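Local atomic coordinates of putative aminooxidase (Propionibacterium acnes, PDB entry 2BAB), a protein that probably isomerises polyunsaturated fatty acids to conjugated isomers with the help of bound FAD. Residues P49-R54 against H322-T327; R55-A60 against Y314-D319; Y128-H133 against V181-D186. All coordinates share one frame; numbering follows the deposited sequence.

Contact 1: P49-R54 against H322-T327; sequences PNYHGR and HQIITT. With BU1 (1,4-butanediol), chain G.
The ring of Tyr51 lies over the end of Ile324, whose CD1 stands 4.3 Å from the ring centroid in a CH-pi contact, 15° off the normal and shifted toward the rim. The CB bond of Tyr51 points at 322-327, and with CG anti to the backbone N (chi1 -175°) the ring is set beside Gln323 and Ile324; His52 CD2 lies near the rim of the opposite face. At the ring edge lie the carbonyl of His322 and the amide of Gln323, whose plane stands perpendicular to the ring. Gln323 works in two directions. Its NE2 donates to Tyr51 O at 2.9 Å, coming from above the carbonyl plane, while its OE1 accepts from Ile324 N at 3.1 Å, and these bonds fix which way round the amide sits. Tyr51 O is thus gripped from both faces, because Arg54 N reaches it from the other side, within the type I' turn of a beta hairpin. One water joins Tyr51 OH to His322 O, and Arg54, whose aliphatic chain passes Gln323 NE2, carries its guanidinium on to a salt bridge with Asp319. The hairpin of strands 50-51 and 54-55 thereby rests on the entry to strand 325-330, with Leu287 of strand 277-288 and Ile363 of strand 359-373 also against Tyr51.

Contact 2: R55-A60 against Y314-D319; sequences RYEMGA and YHRWAD. With FAD (flavin-adenine dinucleotide), chain E; BU1 (1,4-butanediol), chain G.
One segment leaves the hairpin strand 54-55 and the other the end of strand 312-315 in the mixed sheet, their CA atoms nearest at Tyr56 and Arg316, 7.6 Å apart. No strand pairing joins them; 55-60 runs on to the flavin in this fold of the flavin-containing amine oxidoreductase family. The side chains of Arg316 and Trp317 instead link to a main-chain carbonyl. The chain of Arg316, extended from CG to NE, brings its guanidinium side-on to Arg55 O, so that two nitrogens hold one oxygen. NE donates at 2.8 Å to Arg55 O in the carbonyl plane, on a lone pair, whereas NH2 reaches the same oxygen from above that plane. Trp317 NE1 adds a weak bond to this carbonyl, which lies at the edge of the indole. The third nitrogen, Arg316 NH1, donates to Tyr314 OH at 2.9 Å, and NH2 has a further partner in Trp201 O, so the guanidinium is fixed in its rotation. Glu57 CG rests over one face of this group. Glu57 OE2 lies well out of the guanidinium plane, 4.1 Å from Arg316 NH1, and no N-H of Arg316 points at it, but a water bridges the two atoms and the opposite charges could still favour each other; Ser48 and Thr205 bind the carboxylate oxygens. Beyond Glu57, Ala60 CA comes within 3.2 Å of FAD N5, and Tyr314 touches the bound fatty acid. At the other end, Arg55 N donates to O5 of the butanediol at 2.8 Å, with an N-H...O angle of 161°.

Contact 3: Y128-H133 against V181-D186; sequences YDANGH and VLKYLD. With ODD ((10E,12Z)-octadeca-10,12-dienoic acid), chain F.
Lys183 runs extended from CB to CE and then bends at its last torsion (chi4 -49°), turning NZ into the curve of 128-133, where it donates to Tyr128 O and Ala130 O, each at 2.8 Å. The amine stands well above the plane of Tyr128 C=O but is tilted only 20° from that of Ala130. Gly132 O also lies 3.1 Å from NZ. Two, perhaps three, backbone oxygens meet this buried amine, which would probably favour its charged form. Farther back, Lys183 CD lies over one face of the His133 ring in a CH-pi contact, while the next residue, Tyr184, meets the bound fatty acid. Tyr128 has CG between its backbone N and carbonyl carbon, which lays the ring edge at Leu182 O, with CD1 3.6 Å from Leu182 CB. Its hydroxyl touches Asp186 CB and is hydrogen-bonded to Phe187 N. Asp186, the N-cap of helix 187-195, binds Thr189 OG1 through OD1, and one water donates to Asp129 OD2 and, weakly, to Asp186 OD2. The loop after helix 106-122 is in this way fastened to the end of helix 178-184, with Leu121 of helix 106-122 and Phe145 and Phe148 of helix 145-151 packed around Leu182.

Contacts 1 and 2 adjoin, with centres about 6 Å apart, and form one continuous junction: the hairpin and the segment following it meet neighbouring strands 312-315 and 325-330 of the mixed sheet. Both touch the same butanediol. Contact 3 lies on the other side of the chain's centre, about 33 Å from contact 1 and 27 Å from contact 2 between centres, among helices. Along the chain, contact 1 encloses contact 2, which encloses contact 3. In contact 2 the loop 55-60 meets FAD and Tyr314 of strand 312-315 meets the fatty acid, whereas in contact 3 Tyr184 of helix 178-184 touches the lipid, so both flank parts of the bound lipid.

Contact 1: P49-R54 against H322-T327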
# COMPACT_ATOMS: atom_id res chain seq x y z
N PRO A 49 10.34 -6.48 -12.12
CA PRO A 49 10.85 -7.32 -13.20
C PRO A 49 11.99 -6.70 -14.00
O PRO A 49 12.20 -5.48 -14.00
CB PRO A 49 9.62 -7.53 -14.10
CG PRO A 49 8.44 -6.98 -13.31
CD PRO A 49 9.01 -5.93 -12.45
N ASN A 50 12.71 -7.59 -14.69
CA ASN A 50 13.85 -7.24 -15.53
C ASN A 50 13.47 -6.85 -16.95
O ASN A 50 12.55 -7.41 -17.56
CB ASN A 50 14.85 -8.41 -15.58
CG ASN A 50 15.34 -8.83 -14.20
OD1 ASN A 50 16.34 -8.33 -13.71
ND2 ASN A 50 14.66 -9.78 -13.61
N TYR A 51 14.22 -5.90 -17.50
CA TYR A 51 14.07 -5.48 -18.87
C TYR A 51 15.38 -4.86 -19.35
O TYR A 51 15.80 -3.80 -18.88
CB TYR A 51 12.90 -4.50 -19.03
CG TYR A 51 12.65 -4.15 -20.48
CD1 TYR A 51 12.07 -5.08 -21.34
CD2 TYR A 51 13.03 -2.91 -21.00
CE1 TYR A 51 11.85 -4.77 -22.68
CE2 TYR A 51 12.81 -2.59 -22.32
CZ TYR A 51 12.21 -3.52 -23.16
OH TYR A 51 12.01 -3.21 -24.48
N HIS A 52 16.04 -5.58 -20.27
CA HIS A 52 17.27 -5.12 -20.89
C HIS A 52 18.31 -4.66 -19.86
O HIS A 52 18.94 -3.62 -20.01
CB HIS A 52 16.98 -4.03 -21.94
CG HIS A 52 16.36 -4.58 -23.18
ND1 HIS A 52 16.74 -5.79 -23.71
CD2 HIS A 52 15.41 -4.09 -24.00
CE1 HIS A 52 16.04 -6.03 -24.80
NE2 HIS A 52 15.23 -5.01 -25.00
N GLY A 53 18.48 -5.47 -18.82
CA GLY A 53 19.54 -5.27 -17.86
C GLY A 53 19.18 -4.39 -16.67
O GLY A 53 20.01 -4.18 -15.80
N ARG A 54 17.97 -3.83 -16.64
CA ARG A 54 17.53 -3.02 -15.48
C ARG A 54 16.14 -3.45 -15.03
O ARG A 54 15.32 -3.89 -15.84
CB ARG A 54 17.49 -1.52 -15.78
CG ARG A 54 18.64 -1.00 -16.60
CD ARG A 54 18.63 0.52 -16.66
NE ARG A 54 19.43 0.98 -17.79
CZ ARG A 54 19.65 2.25 -18.08
NH1 ARG A 54 19.17 3.20 -17.31
NH2 ARG A 54 20.38 2.55 -19.14
N HIS A 322 14.50 4.16 -24.46
CA HIS A 322 13.90 2.89 -24.79
C HIS A 322 13.63 2.03 -23.56
O HIS A 322 13.34 0.84 -23.69
CB HIS A 322 14.78 2.15 -25.80
CG HIS A 322 14.92 2.89 -27.10
ND1 HIS A 322 16.06 2.84 -27.87
CD2 HIS A 322 14.07 3.72 -27.74
CE1 HIS A 322 15.89 3.58 -28.95
NE2 HIS A 322 14.69 4.14 -28.89
N GLN A 323 13.71 2.65 -22.37
CA GLN A 323 13.31 1.99 -21.13
C GLN A 323 11.82 2.17 -20.81
O GLN A 323 11.09 2.88 -21.52
CB GLN A 323 14.22 2.42 -19.97
CG GLN A 323 15.41 1.46 -19.76
CD GLN A 323 14.97 0.09 -19.25
OE1 GLN A 323 13.83 -0.08 -18.78
NE2 GLN A 323 15.88 -0.90 -19.31
N ILE A 324 11.37 1.46 -19.78
CA ILE A 324 9.96 1.35 -19.44
C ILE A 324 9.45 2.61 -18.72
O ILE A 324 10.08 3.08 -17.77
CB ILE A 324 9.70 0.12 -18.49
CG1 ILE A 324 10.01 -1.20 -19.21
CG2 ILE A 324 8.24 0.12 -17.93
CD1 ILE A 324 9.17 -1.47 -20.46
N ILE A 325 8.30 3.11 -19.18
CA ILE A 325 7.53 4.12 -18.46
C ILE A 325 6.23 3.47 -18.00
O ILE A 325 5.43 2.97 -18.81
CB ILE A 325 7.18 5.34 -19.33
CG1 ILE A 325 8.45 6.06 -19.84
CG2 ILE A 325 6.25 6.30 -18.54
CD1 ILE A 325 9.18 6.96 -18.82
N THR A 326 6.02 3.43 -16.69
CA THR A 326 4.78 2.91 -16.14
C THR A 326 3.74 4.03 -15.96
O THR A 326 4.09 5.16 -15.59
CB THR A 326 4.98 2.19 -14.80
OG1 THR A 326 5.91 2.91 -13.99
CG2 THR A 326 5.46 0.76 -15.04
N THR A 327 2.48 3.69 -16.23
CA THR A 327 1.35 4.59 -16.06
C THR A 327 0.46 4.06 -14.98
O THR A 327 0.45 2.84 -14.72
CB THR A 327 0.54 4.76 -17.35
OG1 THR A 327 -0.07 3.51 -17.76
CG2 THR A 327 1.43 5.26 -18.44
C1 BU1 G . 19.11 -3.71 -11.84
C2 BU1 G . 20.35 -3.03 -12.43
C3 BU1 G . 20.75 -1.81 -11.61
C4 BU1 G . 21.34 -0.69 -12.48
O5 BU1 G . 17.97 -2.83 -11.97
O6 BU1 G . 21.76 0.39 -11.62
O HOH W 1 13.04 -1.13 -25.53
O HOH W 2 18.41 -0.53 -20.38
O HOH W 3 13.76 -1.41 -16.27

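Contact 2: R55-A60 against Y314-D319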
# COMPACT_ATOMS: atom_id res chain seq x y z
N ARG A 55 15.88 -3.28 -13.73
CA ARG A 55 14.60 -3.63 -13.17
C ARG A 55 13.70 -2.41 -13.16
O ARG A 55 14.13 -1.29 -12.82
CB ARG A 55 14.79 -4.27 -11.78
CG ARG A 55 15.53 -5.61 -11.88
CD ARG A 55 15.92 -6.23 -10.56
NE ARG A 55 14.80 -6.89 -9.91
CZ ARG A 55 14.90 -7.59 -8.78
NH1 ARG A 55 16.06 -7.72 -8.16
NH2 ARG A 55 13.82 -8.16 -8.28
N TYR A 56 12.47 -2.61 -13.60
CA TYR A 56 11.41 -1.61 -13.50
C TYR A 56 10.44 -2.03 -12.42
O TYR A 56 10.53 -3.15 -11.90
CB TYR A 56 10.70 -1.41 -14.84
CG TYR A 56 9.99 -2.61 -15.44
CD1 TYR A 56 8.61 -2.74 -15.35
CD2 TYR A 56 10.70 -3.60 -16.13
CE1 TYR A 56 7.95 -3.82 -15.92
CE2 TYR A 56 10.04 -4.69 -16.70
CZ TYR A 56 8.67 -4.78 -16.60
OH TYR A 56 8.00 -5.84 -17.17
N GLU A 57 9.54 -1.12 -12.05
CA GLU A 57 8.60 -1.32 -10.97
C GLU A 57 7.15 -1.51 -11.49
O GLU A 57 6.58 -0.61 -12.12
CB GLU A 57 8.65 -0.15 -9.98
CG GLU A 57 10.03 0.14 -9.39
CD GLU A 57 10.46 -0.85 -8.33
OE1 GLU A 57 10.01 -2.03 -8.38
OE2 GLU A 57 11.24 -0.46 -7.43
N MET A 58 6.59 -2.69 -11.23
CA MET A 58 5.19 -2.98 -11.51
C MET A 58 4.30 -2.67 -10.30
O MET A 58 3.09 -2.57 -10.42
CB MET A 58 5.01 -4.44 -11.94
CG MET A 58 5.37 -4.70 -13.40
SD MET A 58 4.42 -3.74 -14.59
CE MET A 58 2.73 -4.22 -14.16
N GLY A 59 4.93 -2.50 -9.14
CA GLY A 59 4.23 -2.17 -7.90
C GLY A 59 4.96 -1.04 -7.20
O GLY A 59 5.23 -0.01 -7.81
N ALA A 60 5.31 -1.26 -5.94
CA ALA A 60 5.99 -0.27 -5.12
C ALA A 60 7.30 0.25 -5.72
O ALA A 60 8.02 -0.48 -6.40
CB ALA A 60 6.23 -0.82 -3.71
N TYR A 314 5.62 7.31 -14.53
CA TYR A 314 6.90 7.21 -13.82
C TYR A 314 8.06 7.14 -14.79
O TYR A 314 8.27 6.15 -15.48
CB TYR A 314 6.87 5.98 -12.90
CG TYR A 314 8.14 5.63 -12.12
CD1 TYR A 314 9.11 6.59 -11.81
CD2 TYR A 314 8.35 4.32 -11.67
CE1 TYR A 314 10.26 6.26 -11.10
CE2 TYR A 314 9.52 3.98 -10.95
CZ TYR A 314 10.47 4.95 -10.69
OH TYR A 314 11.61 4.65 -9.99
N HIS A 315 8.84 8.22 -14.79
CA HIS A 315 10.11 8.34 -15.52
C HIS A 315 11.25 7.81 -14.64
O HIS A 315 11.76 8.52 -13.77
CB HIS A 315 10.28 9.82 -15.85
CG HIS A 315 11.49 10.17 -16.65
ND1 HIS A 315 12.53 10.91 -16.13
CD2 HIS A 315 11.80 9.95 -17.95
CE1 HIS A 315 13.42 11.13 -17.07
NE2 HIS A 315 13.01 10.56 -18.19
N ARG A 316 11.61 6.54 -14.84
CA ARG A 316 12.55 5.85 -13.95
C ARG A 316 13.99 5.96 -14.44
O ARG A 316 14.87 6.27 -13.66
CB ARG A 316 12.18 4.36 -13.82
CG ARG A 316 13.12 3.52 -12.93
CD ARG A 316 12.41 2.23 -12.58
NE ARG A 316 13.23 1.24 -11.90
CZ ARG A 316 13.56 1.24 -10.61
NH1 ARG A 316 13.19 2.22 -9.79
NH2 ARG A 316 14.27 0.25 -10.12
N TRP A 317 14.23 5.64 -15.71
CA TRP A 317 15.58 5.61 -16.27
C TRP A 317 15.76 6.74 -17.28
O TRP A 317 15.45 6.60 -18.48
CB TRP A 317 15.85 4.24 -16.93
CG TRP A 317 15.72 3.07 -16.00
CD1 TRP A 317 14.82 2.05 -16.10
CD2 TRP A 317 16.54 2.78 -14.85
NE1 TRP A 317 15.03 1.14 -15.08
CE2 TRP A 317 16.08 1.56 -14.31
CE3 TRP A 317 17.63 3.42 -14.24
CZ2 TRP A 317 16.65 0.97 -13.16
CZ3 TRP A 317 18.20 2.84 -13.12
CH2 TRP A 317 17.71 1.63 -12.58
N ALA A 318 16.27 7.87 -16.77
CA ALA A 318 16.38 9.12 -17.53
C ALA A 318 17.25 8.99 -18.79
O ALA A 318 16.99 9.65 -19.80
CB ALA A 318 16.93 10.24 -16.62
N ASP A 319 18.30 8.18 -18.72
CA ASP A 319 19.31 8.15 -19.76
C ASP A 319 18.93 7.34 -21.00
O ASP A 319 19.59 7.48 -22.03
CB ASP A 319 20.60 7.56 -19.20
CG ASP A 319 20.41 6.13 -18.77
OD1 ASP A 319 19.62 5.90 -17.82
OD2 ASP A 319 21.00 5.25 -19.43
PA FAD E . 1.22 -7.91 -0.47
O1A FAD E . 2.39 -7.11 -0.97
O2A FAD E . 0.01 -7.91 -1.38
O5B FAD E . 1.67 -9.46 -0.30
C5B FAD E . 0.70 -10.47 -0.14
C4B FAD E . 1.38 -11.81 -0.35
O4B FAD E . 0.52 -12.88 0.02
C3B FAD E . 1.75 -11.99 -1.80
O3B FAD E . 3.05 -12.55 -1.89
C2B FAD E . 0.67 -12.92 -2.31
O2B FAD E . 1.12 -13.66 -3.42
C1B FAD E . 0.40 -13.78 -1.07
N9A FAD E . -0.91 -14.43 -1.04
C8A FAD E . -2.13 -13.91 -1.41
N7A FAD E . -3.08 -14.87 -1.21
C5A FAD E . -2.48 -15.99 -0.71
C6A FAD E . -2.96 -17.25 -0.33
N6A FAD E . -4.22 -17.61 -0.59
N1A FAD E . -2.07 -18.19 0.15
C2A FAD E . -0.71 -17.89 0.26
N3A FAD E . -0.23 -16.65 -0.12
C4A FAD E . -1.11 -15.72 -0.60
N1 FAD E . 4.16 1.06 -0.98
C2 FAD E . 5.14 1.93 -0.58
O2 FAD E . 5.51 1.93 0.59
N3 FAD E . 5.72 2.78 -1.50
C4 FAD E . 5.31 2.81 -2.83
O4 FAD E . 5.86 3.62 -3.62
C4X FAD E . 4.29 1.96 -3.23
N5 FAD E . 3.79 2.01 -4.52
C5X FAD E . 2.94 1.03 -4.96
C6 FAD E . 2.58 0.99 -6.31
C7 FAD E . 1.80 -0.04 -6.81
C7M FAD E . 1.42 -0.08 -8.26
C8 FAD E . 1.37 -1.03 -5.94
C8M FAD E . 0.51 -2.16 -6.45
C9 FAD E . 1.73 -0.99 -4.59
C9A FAD E . 2.51 0.04 -4.08
N10 FAD E . 2.81 0.16 -2.72
C10 FAD E . 3.73 1.08 -2.30
C1' FAD E . 2.12 -0.64 -1.65
C2' FAD E . 3.01 -1.78 -1.14
O2' FAD E . 3.59 -2.48 -2.23
C3' FAD E . 2.13 -2.72 -0.29
O3' FAD E . 1.46 -1.99 0.71
C4' FAD E . 2.91 -3.86 0.38
O4' FAD E . 3.55 -4.66 -0.60
C5' FAD E . 1.92 -4.67 1.22
O5' FAD E . 2.56 -5.81 1.74
P FAD E . 1.69 -7.07 2.24
O1P FAD E . 2.65 -8.19 2.57
O2P FAD E . 0.77 -6.70 3.38
O3P FAD E . 0.75 -7.44 1.00
C1 BU1 G . 19.11 -3.71 -11.84
C2 BU1 G . 20.35 -3.03 -12.43
C3 BU1 G . 20.75 -1.81 -11.61
C4 BU1 G . 21.34 -0.69 -12.48
O5 BU1 G . 17.97 -2.83 -11.97
O6 BU1 G . 21.76 0.39 -11.62
O HOH W 4 12.60 1.85 -6.71

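Contact 3: Y128-H133 against V181-D186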
# COMPACT_ATOMS: atom_id res chain seq x y z
N TYR A 128 -2.99 10.53 16.08
CA TYR A 128 -3.55 10.20 14.77
C TYR A 128 -2.60 9.29 13.97
O TYR A 128 -3.05 8.46 13.21
CB TYR A 128 -3.85 11.46 13.97
CG TYR A 128 -2.63 12.10 13.36
CD1 TYR A 128 -2.25 11.81 12.04
CD2 TYR A 128 -1.86 13.00 14.07
CE1 TYR A 128 -1.13 12.40 11.47
CE2 TYR A 128 -0.73 13.59 13.50
CZ TYR A 128 -0.38 13.30 12.20
OH TYR A 128 0.73 13.89 11.62
N ASP A 129 -1.29 9.49 14.17
CA ASP A 129 -0.25 8.89 13.34
C ASP A 129 0.28 7.56 13.88
O ASP A 129 1.24 7.02 13.35
CB ASP A 129 0.90 9.88 13.16
CG ASP A 129 1.42 10.43 14.47
OD1 ASP A 129 0.73 10.28 15.50
OD2 ASP A 129 2.52 11.02 14.48
N ALA A 130 -0.34 7.02 14.94
CA ALA A 130 0.06 5.72 15.46
C ALA A 130 -0.12 4.67 14.36
O ALA A 130 -1.05 4.75 13.56
CB ALA A 130 -0.75 5.36 16.72
N ASN A 131 0.80 3.70 14.31
CA ASN A 131 0.63 2.57 13.41
C ASN A 131 -0.58 1.76 13.84
O ASN A 131 -0.80 1.53 15.04
CB ASN A 131 1.89 1.69 13.37
CG ASN A 131 1.76 0.56 12.35
OD1 ASN A 131 1.47 -0.59 12.70
ND2 ASN A 131 1.93 0.88 11.07
N GLY A 132 -1.37 1.34 12.87
CA GLY A 132 -2.57 0.58 13.12
C GLY A 132 -3.75 1.43 13.58
O GLY A 132 -3.65 2.65 13.65
N HIS A 133 -4.86 0.76 13.88
CA HIS A 133 -6.09 1.42 14.30
C HIS A 133 -6.63 0.95 15.66
O HIS A 133 -7.76 1.29 16.02
CB HIS A 133 -7.15 1.19 13.23
CG HIS A 133 -6.70 1.55 11.85
ND1 HIS A 133 -7.07 2.72 11.22
CD2 HIS A 133 -5.88 0.91 10.99
CE1 HIS A 133 -6.53 2.76 10.01
NE2 HIS A 133 -5.79 1.68 9.86
N VAL A 181 -5.70 8.30 5.45
CA VAL A 181 -4.95 9.36 4.77
C VAL A 181 -3.81 9.88 5.65
O VAL A 181 -2.68 10.03 5.18
CB VAL A 181 -5.84 10.54 4.33
CG1 VAL A 181 -4.98 11.62 3.63
CG2 VAL A 181 -6.97 10.07 3.39
N LEU A 182 -4.09 10.11 6.93
CA LEU A 182 -3.13 10.75 7.81
C LEU A 182 -2.21 9.80 8.55
O LEU A 182 -1.21 10.23 9.12
CB LEU A 182 -3.83 11.70 8.79
CG LEU A 182 -4.55 12.88 8.09
CD1 LEU A 182 -5.61 13.53 8.99
CD2 LEU A 182 -3.52 13.91 7.58
N LYS A 183 -2.52 8.51 8.55
CA LYS A 183 -1.55 7.53 9.05
C LYS A 183 -0.46 7.32 7.98
O LYS A 183 0.73 7.17 8.30
CB LYS A 183 -2.26 6.24 9.45
CG LYS A 183 -2.93 6.33 10.82
CD LYS A 183 -3.81 5.10 11.11
CE LYS A 183 -4.56 5.27 12.42
NZ LYS A 183 -3.65 5.71 13.55
N TYR A 184 -0.88 7.34 6.72
CA TYR A 184 0.05 7.26 5.58
C TYR A 184 0.77 8.59 5.43
O TYR A 184 1.94 8.70 5.74
CB TYR A 184 -0.73 6.90 4.31
CG TYR A 184 -0.04 7.23 2.99
CD1 TYR A 184 1.35 7.15 2.84
CD2 TYR A 184 -0.79 7.59 1.88
CE1 TYR A 184 1.96 7.46 1.65
CE2 TYR A 184 -0.19 7.89 0.67
CZ TYR A 184 1.18 7.82 0.56
OH TYR A 184 1.76 8.14 -0.66
N LEU A 185 0.04 9.61 4.97
CA LEU A 185 0.60 10.94 4.82
C LEU A 185 0.46 11.76 6.12
O LEU A 185 -0.29 12.72 6.17
CB LEU A 185 -0.06 11.66 3.65
CG LEU A 185 0.24 11.07 2.26
CD1 LEU A 185 -0.88 11.36 1.22
CD2 LEU A 185 1.60 11.56 1.76
N ASP A 186 1.18 11.36 7.16
CA ASP A 186 1.32 12.20 8.34
C ASP A 186 2.13 13.44 7.96
O ASP A 186 2.68 13.52 6.86
CB ASP A 186 1.91 11.44 9.55
CG ASP A 186 3.27 10.85 9.28
OD1 ASP A 186 3.97 11.23 8.33
OD2 ASP A 186 3.65 9.97 10.07
O2 ODD F . 8.84 13.00 -8.19
C1 ODD F . 7.89 12.18 -8.20
O1 ODD F . 6.96 12.29 -7.38
C2 ODD F . 7.88 11.04 -9.20
C3 ODD F . 6.81 10.00 -8.88
C4 ODD F . 6.73 8.85 -9.89
C5 ODD F . 5.33 8.22 -10.01
C6 ODD F . 5.12 7.16 -8.95
C7 ODD F . 3.75 6.50 -8.84
C8 ODD F . 3.59 6.03 -7.38
C9 ODD F . 2.50 4.99 -7.17
C10 ODD F . 2.17 4.61 -5.72
C11 ODD F . 2.81 5.02 -4.61
C12 ODD F . 2.32 4.52 -3.31
C13 ODD F . 2.85 4.82 -2.10
C14 ODD F . 4.03 5.75 -1.92
C15 ODD F . 4.44 5.79 -0.46
C16 ODD F . 5.68 6.65 -0.14
C17 ODD F . 5.66 8.07 -0.71
C18 ODD F . 5.36 9.15 0.31
O HOH W 5 4.19 11.52 12.43